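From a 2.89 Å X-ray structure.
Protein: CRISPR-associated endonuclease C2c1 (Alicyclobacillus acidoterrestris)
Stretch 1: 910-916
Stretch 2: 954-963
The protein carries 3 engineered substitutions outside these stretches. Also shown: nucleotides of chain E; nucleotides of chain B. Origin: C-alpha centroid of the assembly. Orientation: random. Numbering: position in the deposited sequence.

Stretch 1 910-916: GIRCRRV
Stretch 2, residues 954-963: PTGEGEIFVS

Antiparallel pairing of short strands often leaves the backbone to set the register while side chains close the ends, and this contact in the endonuclease C2c1 is a compact example. Residues 911-915 form an extended strand (phi/psi from -130/137 at Ile911 to -114/141 at Arg915) against strand 960-963, their N-to-C directions 122° apart and their axes 4.5 Å apart at closest approach. Ile911 and Val962 make a hydrogen-bonded pair, Ile911 N to Val962 O at 2.9 Å and Val962 N to Ile911 O at 3.1 Å. Arg912 and Phe961 follow as a non-hydrogen-bonded pair, CA to CA 4.5 Å. Cys913 and Ile960 close the ladder, with Cys913 N 2.5 Å from Ile960 O and Ile960 N 3.0 Å from Cys913 O.

The 954-959 loop docks on the same strand. Cys913 CA lies 4.3 Å from Pro954 CA in a second non-hydrogen-bonded bridge, and Arg912 O accepts from Gly956 N at 2.9 Å and, weakly, from Thr955 N at 3.4 Å. Three glycines fit tight places. At Gly910 (-153/-173) an ideal CB would clash with Val962 O and Phe961 CZ; at Gly958 (-78/-175) it would strike Cys913 O, to which the CA instead makes a 3.2 Å CA-H...O contact. Gly956, at 80/0, has backbone angles that themselves call for glycine, and a CB would also hit O2 of DT1.

Side chains then fill and fasten the join, which buries 841 Å² in all. Cys913 (m) is small enough to sit between its neighbours, SG lying 3.9 Å from Pro954 CB and 3.7 Å from Val962 CG2 (Val962 is t). Ile911 (m, t) brings CG2 to 4.3 Å from Pro954 CB. Phe961 (t, chi2 -99°) carries CZ to 3.6 Å from Gly910 CA, using the space left by the absent side chain.

The arginines reach farther. Arg912 (m, t, t, chi4 -87°) gives a weak hydrogen bond from NH1 to Gly958 O, 2.7 Å, while the C7 methyl of DT6 covers one guanidinium face. Arg914 (chi1 m, chi2 -148°, chi3 t) starts sideways, yet its end forms a bidentate salt bridge: NH2 to Glu957 OE1 at 2.7 Å and NE to Glu957 OE2 at 3.1 Å. Glu957 (p, p, chi3 74°) curls back to meet it, braced by Thr955 (p), whose OG1 donates to Glu957 OE2 at 2.5 Å and accepts from Glu957 N at 3.2 Å. Arg915 NE passes 3.3 Å from Ile960 CD1 (Ile960 is m, t), and its NH1 hydrogen-bonds O2 of U3 at 2.9 Å.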

ATOM      1  N   GLY A 910     -23.785  -5.315  17.951  1.00 42.08           N
ATOM      2  CA  GLY A 910     -24.613  -4.208  17.528  1.00 42.26           C
ATOM      3  C   GLY A 910     -24.580  -3.943  16.040  1.00 47.87           C
ATOM      4  O   GLY A 910     -23.980  -4.704  15.274  1.00 43.07           O
ATOM      5  N   ILE A 911     -25.218  -2.852  15.625  1.00 41.98           N
ATOM      6  CA  ILE A 911     -25.383  -2.508  14.220  1.00 41.77           C
ATOM      7  C   ILE A 911     -24.961  -1.059  14.023  1.00 41.35           C
ATOM      8  O   ILE A 911     -25.281  -0.194  14.846  1.00 41.64           O
ATOM      9  CB  ILE A 911     -26.843  -2.726  13.764  1.00 42.62           C
ATOM     10  CG1 ILE A 911     -27.229  -4.201  13.905  1.00 43.09           C
ATOM     11  CG2 ILE A 911     -27.049  -2.239  12.339  1.00 61.81           C
ATOM     12  CD1 ILE A 911     -28.625  -4.519  13.419  1.00 46.65           C
ATOM     13  N   ARG A 912     -24.229  -0.795  12.942  1.00 40.73           N
ATOM     14  CA  ARG A 912     -23.884   0.576  12.592  1.00 40.41           C
ATOM     15  C   ARG A 912     -25.107   1.293  12.037  1.00 41.05           C
ATOM     16  O   ARG A 912     -25.747   0.810  11.098  1.00 49.72           O
ATOM     17  CB  ARG A 912     -22.747   0.600  11.572  1.00 39.61           C
ATOM     18  CG  ARG A 912     -21.375   0.303  12.140  1.00 38.93           C
ATOM     19  CD  ARG A 912     -20.428  -0.113  11.031  1.00 49.91           C
ATOM     20  NE  ARG A 912     -19.032   0.113  11.384  1.00 57.25           N
ATOM     21  CZ  ARG A 912     -18.395   1.262  11.181  1.00 60.15           C
ATOM     22  NH1 ARG A 912     -19.036   2.285  10.630  1.00 44.61           N
ATOM     23  NH2 ARG A 912     -17.123   1.390  11.529  1.00 68.20           N
ATOM     24  N   CYS A 913     -25.434   2.445  12.617  1.00 41.33           N
ATOM     25  CA  CYS A 913     -26.629   3.191  12.260  1.00 42.03           C
ATOM     26  C   CYS A 913     -26.280   4.600  11.805  1.00 50.01           C
ATOM     27  O   CYS A 913     -25.175   5.103  12.033  1.00 43.01           O
ATOM     28  CB  CYS A 913     -27.610   3.291  13.437  1.00 45.84           C
ATOM     29  SG  CYS A 913     -28.332   1.742  13.987  1.00 54.20           S
ATOM     30  N   ARG A 914     -27.257   5.231  11.164  1.00 50.46           N
ATOM     31  CA  ARG A 914     -27.234   6.648  10.848  1.00 42.54           C
ATOM     32  C   ARG A 914     -28.395   7.323  11.559  1.00 43.44           C
ATOM     33  O   ARG A 914     -29.374   6.675  11.941  1.00 71.19           O
ATOM     34  CB  ARG A 914     -27.346   6.896   9.341  1.00 42.54           C
ATOM     35  CG  ARG A 914     -26.328   6.146   8.506  1.00 48.00           C
ATOM     36  CD  ARG A 914     -25.954   6.947   7.274  1.00 58.93           C
ATOM     37  NE  ARG A 914     -24.969   6.260   6.447  1.00 64.17           N
ATOM     38  CZ  ARG A 914     -24.259   6.851   5.491  1.00 68.41           C
ATOM     39  NH1 ARG A 914     -24.423   8.145   5.252  1.00 64.55           N
ATOM     40  NH2 ARG A 914     -23.382   6.154   4.781  1.00 68.21           N
ATOM     41  N   ARG A 915     -28.284   8.632  11.738  1.00 43.60           N
ATOM     42  CA  ARG A 915     -29.364   9.419  12.314  1.00 46.77           C
ATOM     43  C   ARG A 915     -29.913  10.381  11.269  1.00 55.48           C
ATOM     44  O   ARG A 915     -29.156  10.949  10.473  1.00 57.41           O
ATOM     45  CB  ARG A 915     -28.898  10.171  13.562  1.00 61.63           C
ATOM     46  CG  ARG A 915     -29.166   9.405  14.853  1.00 80.74           C
ATOM     47  CD  ARG A 915     -29.043  10.292  16.084  1.00 98.32           C
ATOM     48  NE  ARG A 915     -27.675  10.358  16.587  1.00105.01           N
ATOM     49  CZ  ARG A 915     -27.264  11.190  17.540  1.00102.07           C
ATOM     50  NH1 ARG A 915     -28.115  12.042  18.100  1.00 83.45           N
ATOM     51  NH2 ARG A 915     -25.997  11.172  17.933  1.00103.27           N
ATOM     52  N   VAL A 916     -31.229  10.547  11.269  1.00 59.47           N
ATOM     53  CA  VAL A 916     -31.898  11.357  10.243  1.00 46.46           C
ATOM     54  C   VAL A 916     -31.467  12.813  10.386  1.00 57.57           C
ATOM     55  O   VAL A 916     -31.547  13.374  11.493  1.00 58.82           O
ATOM     56  CB  VAL A 916     -33.418  11.219  10.361  1.00 47.50           C
ATOM     57  CG1 VAL A 916     -34.112  12.200   9.434  1.00 50.39           C
ATOM     58  CG2 VAL A 916     -33.848   9.802  10.031  1.00 57.96           C
ATOM     59  N   PRO A 954     -31.050   2.028  11.091  1.00 57.69           N
ATOM     60  CA  PRO A 954     -30.080   0.935  10.957  1.00 44.16           C
ATOM     61  C   PRO A 954     -29.756   0.639   9.505  1.00 47.83           C
ATOM     62  O   PRO A 954     -30.595   0.115   8.766  1.00 57.51           O
ATOM     63  CB  PRO A 954     -30.786  -0.245  11.633  1.00 57.20           C
ATOM     64  CG  PRO A 954     -32.231   0.080  11.537  1.00 45.75           C
ATOM     65  CD  PRO A 954     -32.339   1.568  11.630  1.00 45.78           C
ATOM     66  N   THR A 955     -28.539   0.979   9.085  1.00 53.22           N
ATOM     67  CA  THR A 955     -28.100   0.763   7.716  1.00 48.08           C
ATOM     68  C   THR A 955     -26.984  -0.261   7.599  1.00 47.35           C
ATOM     69  O   THR A 955     -26.698  -0.714   6.486  1.00 58.37           O
ATOM     70  CB  THR A 955     -27.620   2.080   7.095  1.00 42.35           C
ATOM     71  OG1 THR A 955     -26.362   2.444   7.677  1.00 59.09           O
ATOM     72  CG2 THR A 955     -28.627   3.190   7.347  1.00 43.05           C
ATOM     73  N   GLY A 956     -26.348  -0.633   8.704  1.00 47.23           N
ATOM     74  CA  GLY A 956     -25.228  -1.542   8.652  1.00 52.01           C
ATOM     75  C   GLY A 956     -23.919  -0.904   8.253  1.00 58.23           C
ATOM     76  O   GLY A 956     -22.903  -1.609   8.182  1.00 75.01           O
ATOM     77  N   GLU A 957     -23.907   0.406   7.990  1.00 48.02           N
ATOM     78  CA  GLU A 957     -22.667   1.065   7.598  1.00 53.62           C
ATOM     79  C   GLU A 957     -22.634   2.533   8.014  1.00 52.39           C
ATOM     80  O   GLU A 957     -21.877   3.311   7.423  1.00 39.66           O
ATOM     81  CB  GLU A 957     -22.454   0.935   6.080  1.00 56.00           C
ATOM     82  CG  GLU A 957     -23.671   1.293   5.242  1.00 54.84           C
ATOM     83  CD  GLU A 957     -23.909   2.783   5.179  1.00 59.88           C
ATOM     84  OE1 GLU A 957     -23.155   3.479   4.465  1.00 62.68           O
ATOM     85  OE2 GLU A 957     -24.835   3.260   5.864  1.00 59.42           O
ATOM     86  N   GLY A 958     -23.432   2.934   8.999  1.00 57.86           N
ATOM     87  CA  GLY A 958     -23.414   4.298   9.475  1.00 51.37           C
ATOM     88  C   GLY A 958     -22.239   4.571  10.391  1.00 47.00           C
ATOM     89  O   GLY A 958     -21.365   3.733  10.612  1.00 38.78           O
ATOM     90  N   GLU A 959     -22.229   5.784  10.938  1.00 45.92           N
ATOM     91  CA  GLU A 959     -21.163   6.235  11.822  1.00 41.09           C
ATOM     92  C   GLU A 959     -21.544   6.178  13.293  1.00 39.51           C
ATOM     93  O   GLU A 959     -20.755   6.606  14.139  1.00 39.33           O
ATOM     94  CB  GLU A 959     -20.738   7.662  11.452  1.00 53.39           C
ATOM     95  CG  GLU A 959     -19.615   7.735  10.423  1.00 67.25           C
ATOM     96  CD  GLU A 959     -19.125   9.158  10.188  1.00 84.64           C
ATOM     97  OE1 GLU A 959     -19.963  10.086  10.175  1.00 90.14           O
ATOM     98  OE2 GLU A 959     -17.901   9.348  10.023  1.00 75.72           O
ATOM     99  N   ILE A 960     -22.726   5.663  13.618  1.00 45.49           N
ATOM    100  CA  ILE A 960     -23.198   5.555  14.994  1.00 40.67           C
ATOM    101  C   ILE A 960     -23.418   4.082  15.297  1.00 40.72           C
ATOM    102  O   ILE A 960     -24.182   3.407  14.597  1.00 42.44           O
ATOM    103  CB  ILE A 960     -24.484   6.359  15.221  1.00 41.53           C
ATOM    104  CG1 ILE A 960     -24.256   7.825  14.852  1.00 57.33           C
ATOM    105  CG2 ILE A 960     -24.941   6.216  16.663  1.00 42.09           C
ATOM    106  CD1 ILE A 960     -25.523   8.647  14.784  1.00 66.54           C
ATOM    107  N   PHE A 961     -22.748   3.582  16.328  1.00 40.57           N
ATOM    108  CA  PHE A 961     -22.874   2.189  16.722  1.00 40.68           C
ATOM    109  C   PHE A 961     -23.937   2.069  17.803  1.00 41.54           C
ATOM    110  O   PHE A 961     -23.886   2.778  18.811  1.00 44.53           O
ATOM    111  CB  PHE A 961     -21.537   1.643  17.220  1.00 40.09           C
ATOM    112  CG  PHE A 961     -21.609   0.232  17.717  1.00 40.28           C
ATOM    113  CD1 PHE A 961     -21.694  -0.033  19.073  1.00 40.74           C
ATOM    114  CD2 PHE A 961     -21.600  -0.829  16.829  1.00 40.07           C
ATOM    115  CE1 PHE A 961     -21.763  -1.329  19.533  1.00 40.99           C
ATOM    116  CE2 PHE A 961     -21.669  -2.129  17.284  1.00 40.33           C
ATOM    117  CZ  PHE A 961     -21.750  -2.379  18.638  1.00 45.71           C
ATOM    118  N   VAL A 962     -24.900   1.178  17.585  1.00 42.01           N
ATOM    119  CA  VAL A 962     -26.011   0.966  18.503  1.00 42.90           C
ATOM    120  C   VAL A 962     -26.012  -0.494  18.922  1.00 45.11           C
ATOM    121  O   VAL A 962     -25.877  -1.387  18.078  1.00 54.54           O
ATOM    122  CB  VAL A 962     -27.356   1.344  17.859  1.00 43.52           C
ATOM    123  CG1 VAL A 962     -28.480   1.155  18.851  1.00 44.47           C
ATOM    124  CG2 VAL A 962     -27.314   2.772  17.363  1.00 43.38           C
ATOM    125  N   SER A 963     -26.163  -0.739  20.218  1.00 43.57           N
ATOM    126  CA  SER A 963     -26.203  -2.092  20.744  1.00 43.86           C
ATOM    127  C   SER A 963     -27.311  -2.179  21.781  1.00 44.87           C
ATOM    128  O   SER A 963     -27.676  -1.165  22.386  1.00 47.82           O
ATOM    129  CB  SER A 963     -24.858  -2.496  21.374  1.00 43.36           C
ATOM    130  OG  SER A 963     -24.665  -1.886  22.639  1.00 43.67           O
TER
ATOM    131  P    DT E   6     -15.405   4.238   6.874  1.00 63.64           P
ATOM    132  OP1  DT E   6     -14.890   5.625   6.951  1.00 52.18           O
ATOM    133  OP2  DT E   6     -16.040   3.625   8.061  1.00 68.93           O
ATOM    134  O5'  DT E   6     -16.438   4.143   5.660  1.00 54.42           O
ATOM    135  C5'  DT E   6     -16.032   4.527   4.358  1.00 35.68           C
ATOM    136  C4'  DT E   6     -17.029   4.046   3.325  1.00 40.76           C
ATOM    137  O4'  DT E   6     -17.251   2.625   3.492  1.00 47.77           O
ATOM    138  C3'  DT E   6     -18.396   4.715   3.412  1.00 46.98           C
ATOM    139  O3'  DT E   6     -18.759   5.245   2.158  1.00 57.01           O
ATOM    140  C2'  DT E   6     -19.344   3.602   3.848  1.00 58.34           C
ATOM    141  C1'  DT E   6     -18.622   2.344   3.397  1.00 48.90           C
ATOM    142  N1   DT E   6     -18.918   1.185   4.266  1.00 57.42           N
ATOM    143  C2   DT E   6     -19.679   0.154   3.775  1.00 62.55           C
ATOM    144  O2   DT E   6     -20.114   0.130   2.638  1.00 70.36           O
ATOM    145  N3   DT E   6     -19.905  -0.861   4.665  1.00 56.35           N
ATOM    146  C4   DT E   6     -19.463  -0.940   5.973  1.00 55.62           C
ATOM    147  O4   DT E   6     -19.719  -1.897   6.696  1.00 65.84           O
ATOM    148  C5   DT E   6     -18.678   0.182   6.428  1.00 57.08           C
ATOM    149  C7   DT E   6     -18.142   0.212   7.828  1.00 57.05           C
ATOM    150  C6   DT E   6     -18.450   1.181   5.564  1.00 56.93           C
ATOM    151  P     U B   3     -32.930  16.077  24.349  1.00 82.98           P
ATOM    152  OP1   U B   3     -34.025  15.274  24.954  1.00 75.61           O
ATOM    153  OP2   U B   3     -31.902  16.683  25.230  1.00 85.68           O
ATOM    154  O5'   U B   3     -32.186  15.153  23.289  1.00 70.50           O
ATOM    155  C5'   U B   3     -32.922  14.437  22.309  1.00 61.86           C
ATOM    156  C4'   U B   3     -32.006  13.760  21.324  1.00 56.44           C
ATOM    157  O4'   U B   3     -31.225  14.757  20.615  1.00 66.82           O
ATOM    158  C3'   U B   3     -30.958  12.838  21.923  1.00 52.55           C
ATOM    159  O3'   U B   3     -31.459  11.560  22.251  1.00 50.18           O
ATOM    160  C2'   U B   3     -29.885  12.814  20.845  1.00 61.74           C
ATOM    161  O2'   U B   3     -30.266  11.966  19.771  1.00 56.45           O
ATOM    162  C1'   U B   3     -29.929  14.260  20.357  1.00 64.01           C
ATOM    163  N1    U B   3     -28.954  15.112  21.072  1.00 62.45           N
ATOM    164  C2    U B   3     -27.626  15.007  20.714  1.00 61.04           C
ATOM    165  O2    U B   3     -27.239  14.242  19.844  1.00 57.62           O
ATOM    166  N3    U B   3     -26.774  15.828  21.414  1.00 56.01           N
ATOM    167  C4    U B   3     -27.113  16.721  22.410  1.00 56.59           C
ATOM    168  O4    U B   3     -26.239  17.396  22.953  1.00 61.90           O
ATOM    169  C5    U B   3     -28.507  16.768  22.718  1.00 60.61           C
ATOM    170  C6    U B   3     -29.359  15.983  22.054  1.00 63.22           C
ATOM    171  O5'  DT E   1     -28.478 -10.025   5.156  1.00 69.25           O
ATOM    172  C5'  DT E   1     -27.153 -10.389   5.553  1.00 82.94           C
ATOM    173  C4'  DT E   1     -26.133  -9.371   5.062  1.00101.52           C
ATOM    174  O4'  DT E   1     -26.671  -8.037   5.231  1.00107.86           O
ATOM    175  C3'  DT E   1     -24.788  -9.401   5.792  1.00114.54           C
ATOM    176  O3'  DT E   1     -23.682  -9.285   4.867  1.00122.13           O
ATOM    177  C2'  DT E   1     -24.855  -8.210   6.749  1.00107.40           C
ATOM    178  C1'  DT E   1     -25.866  -7.272   6.107  1.00110.79           C
ATOM    179  N1   DT E   1     -26.756  -6.630   7.115  1.00114.61           N
ATOM    180  C2   DT E   1     -26.570  -5.305   7.437  1.00102.59           C
ATOM    181  O2   DT E   1     -25.711  -4.606   6.923  1.00 85.33           O
ATOM    182  N3   DT E   1     -27.438  -4.823   8.386  1.00 95.98           N
ATOM    183  C4   DT E   1     -28.446  -5.523   9.034  1.00 92.98           C
ATOM    184  O4   DT E   1     -29.174  -5.003   9.874  1.00 92.54           O
ATOM    185  C5   DT E   1     -28.576  -6.912   8.652  1.00 94.91           C
ATOM    186  C7   DT E   1     -29.628  -7.778   9.281  1.00 79.08           C
ATOM    187  C6   DT E   1     -27.735  -7.391   7.726  1.00110.72           C